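Local structure of activating signal cointegrator 1 complex subunit 3 (Homo sapiens, 6YXQ) at residues K75-A80 / N136-I141; H79-I84 / S96-L101. The protein unwinds DNA 3'-5' using ATP in alkylation repair and helps rescue stalled ribosomes, this N-terminal part being required for interaction with ASCC2. All coordinates share one frame; numbering follows the deposited sequence.

Contact 1 of 2, residues K75-A80 / N136-I141; sequences KDILHA and NATNRI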
loop_
_atom_site.group_PDB
_atom_site.type_symbol
_atom_site.label_atom_id
_atom_site.label_comp_id
_atom_site.label_asym_id
_atom_site.label_seq_id
_atom_site.Cartn_x
_atom_site.Cartn_y
_atom_site.Cartn_z
ATOM N N LYS A 75 7.631 13.075 42.792
ATOM C CA LYS A 75 6.399 12.686 43.475
ATOM C C LYS A 75 5.205 13.452 42.919
ATOM O O LYS A 75 4.104 12.899 42.802
ATOM C CB LYS A 75 6.540 12.906 44.981
ATOM C CG LYS A 75 7.432 11.874 45.663
ATOM C CD LYS A 75 7.634 12.168 47.146
ATOM C CE LYS A 75 8.032 10.906 47.906
ATOM N NZ LYS A 75 9.389 10.411 47.523
ATOM N N ASP A 76 5.406 14.727 42.568
ATOM C CA ASP A 76 4.349 15.477 41.893
ATOM C C ASP A 76 3.954 14.802 40.585
ATOM O O ASP A 76 2.760 14.676 40.268
ATOM C CB ASP A 76 4.798 16.916 41.637
ATOM C CG ASP A 76 4.962 17.722 42.918
ATOM O OD1 ASP A 76 4.220 17.472 43.894
ATOM O OD2 ASP A 76 5.836 18.616 42.942
ATOM N N ILE A 77 4.950 14.353 39.817
ATOM C CA ILE A 77 4.664 13.671 38.552
ATOM C C ILE A 77 3.942 12.347 38.800
ATOM O O ILE A 77 3.022 11.974 38.060
ATOM C CB ILE A 77 5.955 13.459 37.740
ATOM C CG1 ILE A 77 6.649 14.788 37.464
ATOM C CG2 ILE A 77 5.643 12.759 36.434
ATOM C CD1 ILE A 77 7.982 14.636 36.757
ATOM N N LEU A 78 4.359 11.606 39.830
ATOM C CA LEU A 78 3.692 10.349 40.159
ATOM C C LEU A 78 2.237 10.582 40.535
ATOM O O LEU A 78 1.355 9.806 40.147
ATOM C CB LEU A 78 4.419 9.648 41.303
ATOM C CG LEU A 78 5.739 8.978 40.947
ATOM C CD1 LEU A 78 6.549 8.714 42.204
ATOM C CD2 LEU A 78 5.475 7.698 40.171
ATOM N N HIS A 79 1.970 11.641 41.299
ATOM C CA HIS A 79 0.594 11.972 41.652
ATOM C C HIS A 79 -0.225 12.318 40.409
ATOM O O HIS A 79 -1.372 11.865 40.260
ATOM C CB HIS A 79 0.596 13.121 42.664
ATOM C CG HIS A 79 -0.766 13.527 43.130
ATOM N ND1 HIS A 79 -1.741 12.615 43.468
ATOM C CD2 HIS A 79 -1.312 14.750 43.320
ATOM C CE1 HIS A 79 -2.833 13.259 43.839
ATOM N NE2 HIS A 79 -2.600 14.555 43.757
ATOM N N ALA A 80 0.354 13.111 39.499
ATOM C CA ALA A 80 -0.351 13.445 38.264
ATOM C C ALA A 80 -0.668 12.193 37.457
ATOM O O ALA A 80 -1.768 12.061 36.903
ATOM C CB ALA A 80 0.472 14.422 37.424
ATOM N N ASN A 136 4.808 21.264 35.046
ATOM C CA ASN A 136 5.533 22.131 35.970
ATOM C C ASN A 136 6.627 21.363 36.701
ATOM O O ASN A 136 7.761 21.845 36.816
ATOM C CB ASN A 136 4.569 22.774 36.969
ATOM C CG ASN A 136 3.691 23.837 36.333
ATOM O OD1 ASN A 136 3.846 24.159 35.157
ATOM N ND2 ASN A 136 2.753 24.375 37.106
ATOM N N ALA A 137 6.310 20.164 37.193
ATOM C CA ALA A 137 7.319 19.370 37.891
ATOM C C ALA A 137 8.469 18.990 36.964
ATOM O O ALA A 137 9.645 19.057 37.351
ATOM C CB ALA A 137 6.675 18.126 38.492
ATOM N N THR A 138 8.151 18.603 35.729
ATOM C CA THR A 138 9.192 18.227 34.782
ATOM C C THR A 138 10.115 19.395 34.475
ATOM O O THR A 138 11.337 19.225 34.386
ATOM C CB THR A 138 8.563 17.707 33.498
ATOM O OG1 THR A 138 7.647 16.654 33.819
ATOM C CG2 THR A 138 9.635 17.181 32.584
ATOM N N ASN A 139 9.549 20.591 34.296
ATOM C CA ASN A 139 10.393 21.738 33.987
ATOM C C ASN A 139 11.206 22.168 35.198
ATOM O O ASN A 139 12.342 22.634 35.049
ATOM C CB ASN A 139 9.544 22.888 33.456
ATOM C CG ASN A 139 9.295 22.769 31.974
ATOM O OD1 ASN A 139 10.103 23.208 31.156
ATOM N ND2 ASN A 139 8.185 22.146 31.616
ATOM N N ARG A 140 10.647 22.010 36.400
ATOM C CA ARG A 140 11.440 22.205 37.604
ATOM C C ARG A 140 12.651 21.290 37.599
ATOM O O ARG A 140 13.770 21.731 37.881
ATOM C CB ARG A 140 10.584 21.963 38.850
ATOM C CG ARG A 140 9.872 23.200 39.383
ATOM C CD ARG A 140 9.380 22.996 40.809
ATOM N NE ARG A 140 8.405 21.910 40.900
ATOM C CZ ARG A 140 7.102 22.042 40.662
ATOM N NH1 ARG A 140 6.598 23.222 40.317
ATOM N NH2 ARG A 140 6.301 20.990 40.767
ATOM N N ILE A 141 12.451 20.014 37.253
ATOM C CA ILE A 141 13.568 19.068 37.232
ATOM C C ILE A 141 14.601 19.474 36.184
ATOM O O ILE A 141 15.805 19.538 36.463
ATOM C CB ILE A 141 13.061 17.637 36.989
ATOM C CG1 ILE A 141 12.430 17.076 38.254
ATOM C CG2 ILE A 141 14.200 16.736 36.537
ATOM C CD1 ILE A 141 11.965 15.639 38.099
#
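With CG1 anti to the carbonyl carbon (chi1 -58°) and CD1 extended beyond it (chi2 176°), Ile77 sends its longer branch straight across to helix 128-142, while Asp76 likewise holds CG anti to the carbonyl carbon, beside its own backbone N. The two results differ in kind. Ile77 presses CG1 against Ala137 CB at 3.5 Å, and its CD1 runs on to lie 3.6 Å from Thr138 OG1, the two side chains crossing at about a right angle. That hydroxyl is also bonded to the carbonyl of Ala134 one turn back, which satisfies it in this apolar setting. Farther along, Ile77 CD1 approaches Ile141 CD1 at 4.3 Å. Ala137 suits its place because its single methyl touches both Ile77 CG1 and, at 3.9 Å from Ala137 CB, Asp76 CB, and lets the helices approach.

At the more exposed margin, Arg140 bends at chi3 (-62°), folding its guanidinium back over the Asn136 carbonyl of its own helix. Its NH2 forms a salt bridge of 3.3 Å with Asp76 OD2, but carboxylate and guanidinium planes stand nearly perpendicular and the hydrogen bond is weak. Arg140 NE pairs with Asp73, so two acidic side chains of one helix probably share its charge.

This is near-antiparallel helix packing with an apolar centre and a charged margin, the segment axes 9.2 Å apart. Helix 91-105 lies against the pair, with Ala98 touching Ile77 and Phe102 and Phe105 touching Thr138, while Leu58 of helix 51-61 meets Ile141.

Contact 2 of 2, residues H79-I84 / S96-L101; sequences HAAKQI and SGAAFL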
loop_
_atom_site.group_PDB
_atom_site.type_symbol
_atom_site.label_atom_id
_atom_site.label_comp_id
_atom_site.label_asym_id
_atom_site.label_seq_id
_atom_site.Cartn_x
_atom_site.Cartn_y
_atom_site.Cartn_z
ATOM N N HIS A 79 1.970 11.641 41.299
ATOM C CA HIS A 79 0.594 11.972 41.652
ATOM C C HIS A 79 -0.225 12.318 40.409
ATOM O O HIS A 79 -1.372 11.865 40.260
ATOM C CB HIS A 79 0.596 13.121 42.664
ATOM C CG HIS A 79 -0.766 13.527 43.130
ATOM N ND1 HIS A 79 -1.741 12.615 43.468
ATOM C CD2 HIS A 79 -1.312 14.750 43.320
ATOM C CE1 HIS A 79 -2.833 13.259 43.839
ATOM N NE2 HIS A 79 -2.600 14.555 43.757
ATOM N N ALA A 80 0.354 13.111 39.499
ATOM C CA ALA A 80 -0.351 13.445 38.264
ATOM C C ALA A 80 -0.668 12.193 37.457
ATOM O O ALA A 80 -1.768 12.061 36.903
ATOM C CB ALA A 80 0.472 14.422 37.424
ATOM N N ALA A 81 0.284 11.264 37.375
ATOM C CA ALA A 81 0.020 10.028 36.647
ATOM C C ALA A 81 -1.058 9.210 37.343
ATOM O O ALA A 81 -1.933 8.642 36.684
ATOM C CB ALA A 81 1.301 9.216 36.481
ATOM N N LYS A 82 -1.033 9.162 38.677
ATOM C CA LYS A 82 -2.090 8.468 39.406
ATOM C C LYS A 82 -3.458 9.004 39.010
ATOM O O LYS A 82 -4.381 8.238 38.718
ATOM C CB LYS A 82 -1.875 8.600 40.916
ATOM C CG LYS A 82 -2.839 7.754 41.747
ATOM C CD LYS A 82 -3.221 8.441 43.055
ATOM C CE LYS A 82 -2.011 8.644 43.963
ATOM N NZ LYS A 82 -2.352 9.371 45.224
ATOM N N GLN A 83 -3.597 10.329 38.970
ATOM C CA GLN A 83 -4.865 10.917 38.545
ATOM C C GLN A 83 -5.203 10.533 37.105
ATOM O O GLN A 83 -6.340 10.152 36.806
ATOM C CB GLN A 83 -4.824 12.437 38.705
ATOM C CG GLN A 83 -4.593 12.887 40.133
ATOM C CD GLN A 83 -4.299 14.375 40.259
ATOM O OE1 GLN A 83 -3.651 14.976 39.402
ATOM N NE2 GLN A 83 -4.768 14.973 41.343
ATOM N N ILE A 84 -4.223 10.610 36.196
ATOM C CA ILE A 84 -4.505 10.340 34.784
ATOM C C ILE A 84 -4.750 8.855 34.550
ATOM O O ILE A 84 -5.739 8.466 33.916
ATOM C CB ILE A 84 -3.364 10.844 33.886
ATOM C CG1 ILE A 84 -3.304 12.370 33.896
ATOM C CG2 ILE A 84 -3.550 10.307 32.467
ATOM C CD1 ILE A 84 -2.212 12.935 33.018
ATOM N N SER A 96 4.667 3.875 34.737
ATOM C CA SER A 96 4.919 4.059 33.306
ATOM C C SER A 96 4.171 5.267 32.761
ATOM O O SER A 96 4.658 5.931 31.837
ATOM C CB SER A 96 4.549 2.802 32.509
ATOM O OG SER A 96 3.403 2.161 33.033
ATOM N N GLY A 97 3.007 5.584 33.333
ATOM C CA GLY A 97 2.341 6.826 32.980
ATOM C C GLY A 97 3.131 8.049 33.408
ATOM O O GLY A 97 3.175 9.051 32.695
ATOM N N ALA A 98 3.770 7.982 34.580
ATOM C CA ALA A 98 4.631 9.076 35.020
ATOM C C ALA A 98 5.838 9.231 34.105
ATOM O O ALA A 98 6.252 10.353 33.795
ATOM C CB ALA A 98 5.080 8.850 36.464
ATOM N N ALA A 99 6.424 8.112 33.675
ATOM C CA ALA A 99 7.525 8.184 32.717
ATOM C C ALA A 99 7.061 8.799 31.406
ATOM O O ALA A 99 7.763 9.626 30.812
ATOM C CB ALA A 99 8.112 6.795 32.479
ATOM N N PHE A 100 5.868 8.415 30.953
ATOM C CA PHE A 100 5.293 8.998 29.748
ATOM C C PHE A 100 5.064 10.496 29.906
ATOM O O PHE A 100 5.307 11.271 28.974
ATOM C CB PHE A 100 3.983 8.290 29.413
ATOM C CG PHE A 100 3.292 8.845 28.215
ATOM C CD1 PHE A 100 3.708 8.499 26.944
ATOM C CD2 PHE A 100 2.230 9.717 28.355
ATOM C CE1 PHE A 100 3.077 9.014 25.832
ATOM C CE2 PHE A 100 1.595 10.234 27.249
ATOM C CZ PHE A 100 2.019 9.881 25.984
ATOM N N LEU A 101 4.589 10.922 31.076
ATOM C CA LEU A 101 4.390 12.347 31.323
ATOM C C LEU A 101 5.714 13.095 31.284
ATOM O O LEU A 101 5.849 14.103 30.578
ATOM C CB LEU A 101 3.695 12.559 32.668
ATOM C CG LEU A 101 2.212 12.201 32.692
ATOM C CD1 LEU A 101 1.643 12.434 34.065
ATOM C CD2 LEU A 101 1.440 12.998 31.649
#
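Leu101 projects from helix 91-105 toward helix 64-85 and, with Ala81, is one of the two main side chains of the contact. Its CB lies against Ile77 CG2, one turn before Ala81. From CB the chain turns so that CG is anti to the carbonyl carbon (chi1 -74°), and the fork there splits the work between two methyls. CD1 settles onto the backbone of the opposing helix, 3.8 Å from Ala81 N, and also packs 4.0 Å from Ala81 CB and 4.1 Å from Ala80 CB. CD2 meets Ile84 CD1 at 3.9 Å, tip to tip, and CD1 is also near that atom. Ile84 is extended for this, with chi2 at -179°.

Beside Leu101, at Ala81 and Ala98, the helices come closer still. Ala81 CB rests on the backbone of Gly97 and Ala98, lying 3.4 Å from Ala98 N, and the CB atoms of Ala81 and Ala98 touch at 3.8 Å. Small residues suit this point: Gly97 presents bare backbone on the side facing Ala81, and alanine adds one methyl on each helix, so the axes of the short segments approach to 8.2 Å while crossing steeply at 112°.

Helix 113-123 extends the apolar surroundings, its Ile119 touching both Ile84 and Leu101. No hydrogen bond or charge pair links the two segments; they are held by van der Waals contact and the burial of apolar surface, so the fit of small and branched groups probably determines how closely the helices pack.

Overall arrangement
Both contacts use helix 64-85, whose C-terminal half meets helix 128-142 in contact 1 and helix 91-105 in contact 2. The contact centres are 9 Å apart, and the first segments overlap at His79 and Ala80. Along the chain, helix 64-85 comes first, helix 91-105 follows after a short connection, and helix 128-142 arrives last, after helix 113-123. The contacts also touch directly: Ile77 CG2 lies 3.6 Å from Ala98 O. Thus one helix brings a near neighbour and a distant part of the sequence into a continuous, all-helical core within the region required for ASCC2 binding, although no other chain touches any of these segments.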